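Local coordinates for UDP-galactopyranose mutase (Deinococcus radiodurans, PDB 3HE3), which probably interconverts UDP-galactopyranose and UDP-galactofuranose, using a bound FAD cofactor, as members of its mutase family do, at residues E[113-118]-E[173-178]; E[184-189]-E[335-340]. All coordinates share one frame; numbering follows the deposited sequence.

Interaction 1: residues E[113-118]-E[173-178]; sequences ASVDGQ and NKFFRG. With UDP (uridine-5'-diphosphate), chain S.
One face of the Phe175 ring is covered by CG2 of Val115, which stands 4.2 Å from the ring centroid in a CH-pi contact. The methyl is shifted toward the rim, and its nearest ring atom is CE2 of Phe175, 3.8 Å from Val115 CG2. CB of Ala113 meets Phe175 CE2 obliquely at 4.3 Å, so two alternate residues of the strand converge near CE2, Val115 over the face and Ala113 obliquely. With Val115 CG1 anti to the backbone N (chi1 173°), CG2 is the branch turned to the aromatic face, while Val115 CG1 lies 4.2 Å from CB of Lys174.

The main chain of Phe175 serves the ligand: Phe175 O accepts the N-H of UDP N3, on the uracil, at 2.8 Å with an N-H...O angle of 160°, a nearly straight bond to the base. Beside it, CD1 of Phe176 approaches O2 of UDP to 3.1 Å, an oblique approach. At the outer end, Asp116 OD2 is 4.8 Å from Lys174 NZ, too far for a salt bridge; that ammonium instead pairs with Asp170, although the opposite charges may still attract.

Val115 to Gln118 form a type I' turn that closes the hairpin of strands 111-115 and 118-122. The axis of strand 113-115 comes within 9.3 Å of that of helix 173-178, their directions 116° apart. Ile122 and helix 126-133, through Leu132 and Thr128, also pack on Phe175, wedging its side chain between the hairpin and that helix while its carbonyl addresses the uridine pocket.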
# COMPACT_ATOMS: atom_id res chain seq x y z
N ALA E 113 -3.23 30.33 -13.72
CA ALA E 113 -1.90 30.60 -14.24
C ALA E 113 -1.39 31.92 -13.68
O ALA E 113 -2.07 32.94 -13.75
CB ALA E 113 -1.92 30.65 -15.76
N SER E 114 -0.18 31.88 -13.12
CA SER E 114 0.44 33.08 -12.58
C SER E 114 1.02 33.91 -13.72
O SER E 114 2.05 33.57 -14.30
CB SER E 114 1.53 32.71 -11.57
OG SER E 114 1.98 33.85 -10.88
N VAL E 115 0.34 35.00 -14.05
CA VAL E 115 0.75 35.84 -15.16
C VAL E 115 0.61 37.31 -14.76
O VAL E 115 -0.46 37.74 -14.34
CB VAL E 115 -0.10 35.57 -16.42
CG1 VAL E 115 0.21 36.58 -17.50
CG2 VAL E 115 0.12 34.15 -16.91
N ASP E 116 1.70 38.06 -14.89
CA ASP E 116 1.70 39.47 -14.53
C ASP E 116 1.25 39.67 -13.09
O ASP E 116 0.51 40.60 -12.79
CB ASP E 116 0.79 40.27 -15.48
CG ASP E 116 1.46 40.58 -16.80
OD1 ASP E 116 2.62 40.14 -17.00
OD2 ASP E 116 0.84 41.26 -17.64
N GLY E 117 1.69 38.77 -12.21
CA GLY E 117 1.38 38.87 -10.80
C GLY E 117 -0.08 38.62 -10.47
O GLY E 117 -0.56 38.97 -9.39
N GLN E 118 -0.81 38.02 -11.41
CA GLN E 118 -2.19 37.65 -11.17
C GLN E 118 -2.37 36.15 -11.37
O GLN E 118 -1.55 35.50 -12.02
CB GLN E 118 -3.13 38.40 -12.11
CG GLN E 118 -3.00 39.91 -12.07
CD GLN E 118 -3.72 40.58 -13.22
OE1 GLN E 118 -3.10 41.26 -14.04
NE2 GLN E 118 -5.03 40.37 -13.31
N ASN E 173 2.76 34.54 -26.05
CA ASN E 173 3.97 34.77 -25.27
C ASN E 173 3.72 34.67 -23.76
O ASN E 173 4.55 34.16 -23.01
CB ASN E 173 4.56 36.14 -25.61
CG ASN E 173 5.08 36.21 -27.04
OD1 ASN E 173 5.52 35.20 -27.60
ND2 ASN E 173 5.03 37.39 -27.64
N LYS E 174 2.56 35.14 -23.33
CA LYS E 174 2.25 35.18 -21.90
C LYS E 174 1.89 33.82 -21.32
O LYS E 174 2.25 33.52 -20.18
CB LYS E 174 1.15 36.20 -21.62
CG LYS E 174 1.56 37.63 -21.94
CD LYS E 174 0.68 38.64 -21.21
CE LYS E 174 1.37 39.99 -21.11
NZ LYS E 174 1.33 40.74 -22.39
N PHE E 175 1.18 33.00 -22.08
CA PHE E 175 0.64 31.76 -21.53
C PHE E 175 1.31 30.49 -22.05
O PHE E 175 1.40 29.50 -21.33
CB PHE E 175 -0.88 31.68 -21.75
CG PHE E 175 -1.67 32.68 -20.94
CD1 PHE E 175 -1.84 33.98 -21.39
CD2 PHE E 175 -2.23 32.32 -19.74
CE1 PHE E 175 -2.56 34.90 -20.65
CE2 PHE E 175 -2.96 33.23 -18.99
CZ PHE E 175 -3.12 34.52 -19.45
N PHE E 176 1.78 30.51 -23.29
CA PHE E 176 2.19 29.27 -23.95
C PHE E 176 3.67 29.13 -24.24
O PHE E 176 4.25 28.06 -24.02
CB PHE E 176 1.37 29.04 -25.23
CG PHE E 176 -0.03 28.57 -24.96
CD1 PHE E 176 -0.29 27.23 -24.76
CD2 PHE E 176 -1.08 29.47 -24.90
CE1 PHE E 176 -1.57 26.79 -24.50
CE2 PHE E 176 -2.37 29.04 -24.65
CZ PHE E 176 -2.61 27.69 -24.44
N ARG E 177 4.31 30.19 -24.74
CA ARG E 177 5.70 30.07 -25.18
C ARG E 177 6.66 29.69 -24.05
O ARG E 177 7.46 28.77 -24.19
CB ARG E 177 6.18 31.35 -25.85
CG ARG E 177 7.53 31.20 -26.49
CD ARG E 177 7.99 32.47 -27.14
NE ARG E 177 8.01 33.58 -26.19
CZ ARG E 177 8.86 34.61 -26.27
NH1 ARG E 177 9.75 34.65 -27.25
NH2 ARG E 177 8.81 35.58 -25.37
N GLY E 178 6.57 30.41 -22.93
CA GLY E 178 7.46 30.18 -21.81
C GLY E 178 7.24 28.84 -21.15
O GLY E 178 8.19 28.09 -20.90
N1 UDP S . 0.56 24.67 -21.96
C2 UDP S . 1.04 25.96 -21.89
N3 UDP S . 0.63 26.80 -20.87
C4 UDP S . -0.26 26.35 -19.91
C5 UDP S . -0.75 25.04 -20.00
C6 UDP S . -0.39 24.24 -21.08
O2 UDP S . 1.84 26.38 -22.73
O4 UDP S . -0.62 27.10 -19.00
C1' UDP S . 1.01 23.80 -23.06
C2' UDP S . 2.29 23.10 -22.64
O2' UDP S . 3.17 23.02 -23.74
C3' UDP S . 1.83 21.71 -22.24
C4' UDP S . 0.61 21.50 -23.12
O4' UDP S . 0.05 22.78 -23.31
O3' UDP S . 2.82 20.76 -22.49
C5' UDP S . -0.41 20.54 -22.51
O5' UDP S . -0.65 20.87 -21.16
PA UDP S . -1.36 19.78 -20.21
O1A UDP S . -2.65 19.37 -20.82
O2A UDP S . -1.57 20.31 -18.85
O3A UDP S . -0.36 18.52 -20.25
PB UDP S . 0.14 17.76 -18.92
O1B UDP S . 1.41 18.36 -18.46
O2B UDP S . 0.34 16.33 -19.23
O3B UDP S . -0.88 17.90 -17.87

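Interaction 2: residues E[184-189]-E[335-340]; sequences WGLDPS and YPVPRP. With UDP (uridine-5'-diphosphate), chain S.
Trp184 NE1 donates to the ribose O3' of UDP at 2.8 Å, with an N-H...O angle of 138°. A weak second bond runs from Trp184 NE1 to O2' of UDP at 3.4 Å, and O2' lies in the indole plane, so the nitrogen edge of the ring spans both ribose hydroxyls. The far side of the indole is turned to the strand end: CZ3 of Trp184 lies 3.3 Å from the carbonyl O of Pro336, close to the ring plane, and 3.7 Å from CB of Tyr335. CD of Pro338 approaches Trp184 CZ3 obliquely at 4.0 Å. Between the Tyr335 ring and the six-membered ring of Trp184 the planes are inclined at 72° and the centroids 5.5 Å apart. The phenol points to the diphosphate, where Tyr335 OH lies within weak hydrogen-bonding reach of two terminal phosphate oxygens of UDP, O1B and O2B; two aromatic groups in contact thus address the ribose and the phosphate.

Further along, Leu186 CD2 touches CG1 of Val337 at 4.1 Å and rests over one face of the Arg339 guanidinium, 3.8 Å from Arg339 NH1. Leu186 and Arg339 approach from opposite directions, and the arginine chain bends at chi3 (-40°) just before this guanidinium.

Trp184 ends helix 169-184. Strand 320-336 runs out through residues 337-339 into helix 340-355, with Arg339 at its N-cap position. Strand 274-284 flanks Tyr335 through Arg275 and Leu277.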
# COMPACT_ATOMS: atom_id res chain seq x y z
N TRP E 184 9.11 21.35 -22.18
CA TRP E 184 9.61 20.43 -23.20
C TRP E 184 11.10 20.58 -23.51
O TRP E 184 11.77 19.62 -23.87
CB TRP E 184 8.80 20.59 -24.49
CG TRP E 184 7.37 20.19 -24.34
CD1 TRP E 184 6.30 21.02 -24.17
CD2 TRP E 184 6.84 18.85 -24.34
NE1 TRP E 184 5.14 20.28 -24.07
CE2 TRP E 184 5.45 18.96 -24.17
CE3 TRP E 184 7.42 17.59 -24.47
CZ2 TRP E 184 4.63 17.83 -24.13
CZ3 TRP E 184 6.60 16.48 -24.43
CH2 TRP E 184 5.22 16.61 -24.26
N GLY E 185 11.62 21.79 -23.35
CA GLY E 185 12.99 22.08 -23.72
C GLY E 185 13.06 22.46 -25.19
O GLY E 185 14.15 22.64 -25.74
N LEU E 186 11.90 22.58 -25.81
CA LEU E 186 11.78 23.01 -27.20
C LEU E 186 10.90 24.25 -27.28
O LEU E 186 10.16 24.56 -26.35
CB LEU E 186 11.15 21.90 -28.03
CG LEU E 186 12.06 20.84 -28.66
CD1 LEU E 186 13.44 20.86 -28.05
CD2 LEU E 186 11.43 19.45 -28.56
N ASP E 187 10.98 24.97 -28.40
CA ASP E 187 10.02 26.03 -28.68
C ASP E 187 8.73 25.35 -29.12
O ASP E 187 8.76 24.21 -29.58
CB ASP E 187 10.54 26.94 -29.79
CG ASP E 187 9.77 28.25 -29.88
OD1 ASP E 187 10.06 29.17 -29.08
OD2 ASP E 187 8.88 28.37 -30.75
N PRO E 188 7.58 26.03 -28.96
CA PRO E 188 6.33 25.43 -29.44
C PRO E 188 6.37 25.16 -30.95
O PRO E 188 5.60 24.33 -31.44
CB PRO E 188 5.29 26.50 -29.10
CG PRO E 188 5.86 27.20 -27.93
CD PRO E 188 7.34 27.24 -28.15
N SER E 189 7.25 25.85 -31.67
CA SER E 189 7.39 25.67 -33.11
C SER E 189 8.12 24.38 -33.45
O SER E 189 7.98 23.85 -34.55
CB SER E 189 8.12 26.86 -33.74
OG SER E 189 9.49 26.84 -33.42
N TYR E 335 6.65 11.63 -20.83
CA TYR E 335 6.02 12.20 -22.02
C TYR E 335 6.69 11.74 -23.30
O TYR E 335 7.90 11.86 -23.45
CB TYR E 335 6.07 13.73 -21.97
CG TYR E 335 5.28 14.37 -20.85
CD1 TYR E 335 5.87 14.58 -19.61
CD2 TYR E 335 3.97 14.78 -21.04
CE1 TYR E 335 5.16 15.17 -18.59
CE2 TYR E 335 3.26 15.38 -20.02
CZ TYR E 335 3.86 15.57 -18.79
OH TYR E 335 3.16 16.16 -17.77
N PRO E 336 5.89 11.23 -24.25
CA PRO E 336 6.44 11.12 -25.60
C PRO E 336 6.68 12.54 -26.11
O PRO E 336 5.98 13.45 -25.68
CB PRO E 336 5.31 10.45 -26.39
CG PRO E 336 4.42 9.83 -25.36
CD PRO E 336 4.52 10.72 -24.16
N VAL E 337 7.65 12.73 -27.01
CA VAL E 337 7.95 14.06 -27.53
C VAL E 337 7.45 14.21 -28.96
O VAL E 337 8.17 13.92 -29.91
CB VAL E 337 9.46 14.35 -27.48
CG1 VAL E 337 9.73 15.80 -27.87
CG2 VAL E 337 10.00 14.04 -26.09
N PRO E 338 6.20 14.68 -29.11
CA PRO E 338 5.46 14.73 -30.37
C PRO E 338 6.01 15.75 -31.36
O PRO E 338 5.63 16.92 -31.33
CB PRO E 338 4.04 15.14 -29.94
CG PRO E 338 3.99 14.85 -28.46
CD PRO E 338 5.37 15.14 -27.98
N ARG E 339 6.88 15.29 -32.25
CA ARG E 339 7.41 16.14 -33.31
C ARG E 339 7.74 15.30 -34.54
O ARG E 339 7.99 14.10 -34.43
CB ARG E 339 8.64 16.91 -32.81
CG ARG E 339 9.72 16.04 -32.20
CD ARG E 339 10.82 16.91 -31.62
NE ARG E 339 11.10 18.05 -32.49
CZ ARG E 339 12.24 18.72 -32.51
NH1 ARG E 339 13.23 18.36 -31.70
NH2 ARG E 339 12.40 19.74 -33.34
N PRO E 340 7.74 15.94 -35.72
CA PRO E 340 7.94 15.27 -37.01
C PRO E 340 9.10 14.27 -37.00
O PRO E 340 8.90 13.12 -37.38
CB PRO E 340 8.23 16.43 -37.96
CG PRO E 340 7.43 17.56 -37.39
CD PRO E 340 7.51 17.39 -35.89
N1 UDP S . 0.56 24.67 -21.96
C2 UDP S . 1.04 25.96 -21.89
N3 UDP S . 0.63 26.80 -20.87
C4 UDP S . -0.26 26.35 -19.91
C5 UDP S . -0.75 25.04 -20.00
C6 UDP S . -0.39 24.24 -21.08
O2 UDP S . 1.84 26.38 -22.73
O4 UDP S . -0.62 27.10 -19.00
C1' UDP S . 1.01 23.80 -23.06
C2' UDP S . 2.29 23.10 -22.64
O2' UDP S . 3.17 23.02 -23.74
C3' UDP S . 1.83 21.71 -22.24
C4' UDP S . 0.61 21.50 -23.12
O4' UDP S . 0.05 22.78 -23.31
O3' UDP S . 2.82 20.76 -22.49
C5' UDP S . -0.41 20.54 -22.51
O5' UDP S . -0.65 20.87 -21.16
PA UDP S . -1.36 19.78 -20.21
O1A UDP S . -2.65 19.37 -20.82
O2A UDP S . -1.57 20.31 -18.85
O3A UDP S . -0.36 18.52 -20.25
PB UDP S . 0.14 17.76 -18.92
O1B UDP S . 1.41 18.36 -18.46
O2B UDP S . 0.34 16.33 -19.23
O3B UDP S . -0.88 17.90 -17.87

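Centred about 19 Å apart, the two contacts follow one another along the chain: residues 113-118 and 173-178 both come before 184-189 and 335-340. Helix 169-184 connects them: residues 173-178 occupy its middle, and Trp184 is its last residue. The segments also touch directly, Arg177 CA lying 4.0 Å from Pro188 CG. Their other halves each reach the same mixed sheet, in which strand 111-115 is separated from strand 320-336 by strands 294-296 and 305-308. Both contacts reach one UDP molecule, interaction 1 at the uracil and interaction 2 at the ribose and terminal phosphate. Helix and sheet together therefore line the nucleotide site along its length, with the FAD close to Tyr335.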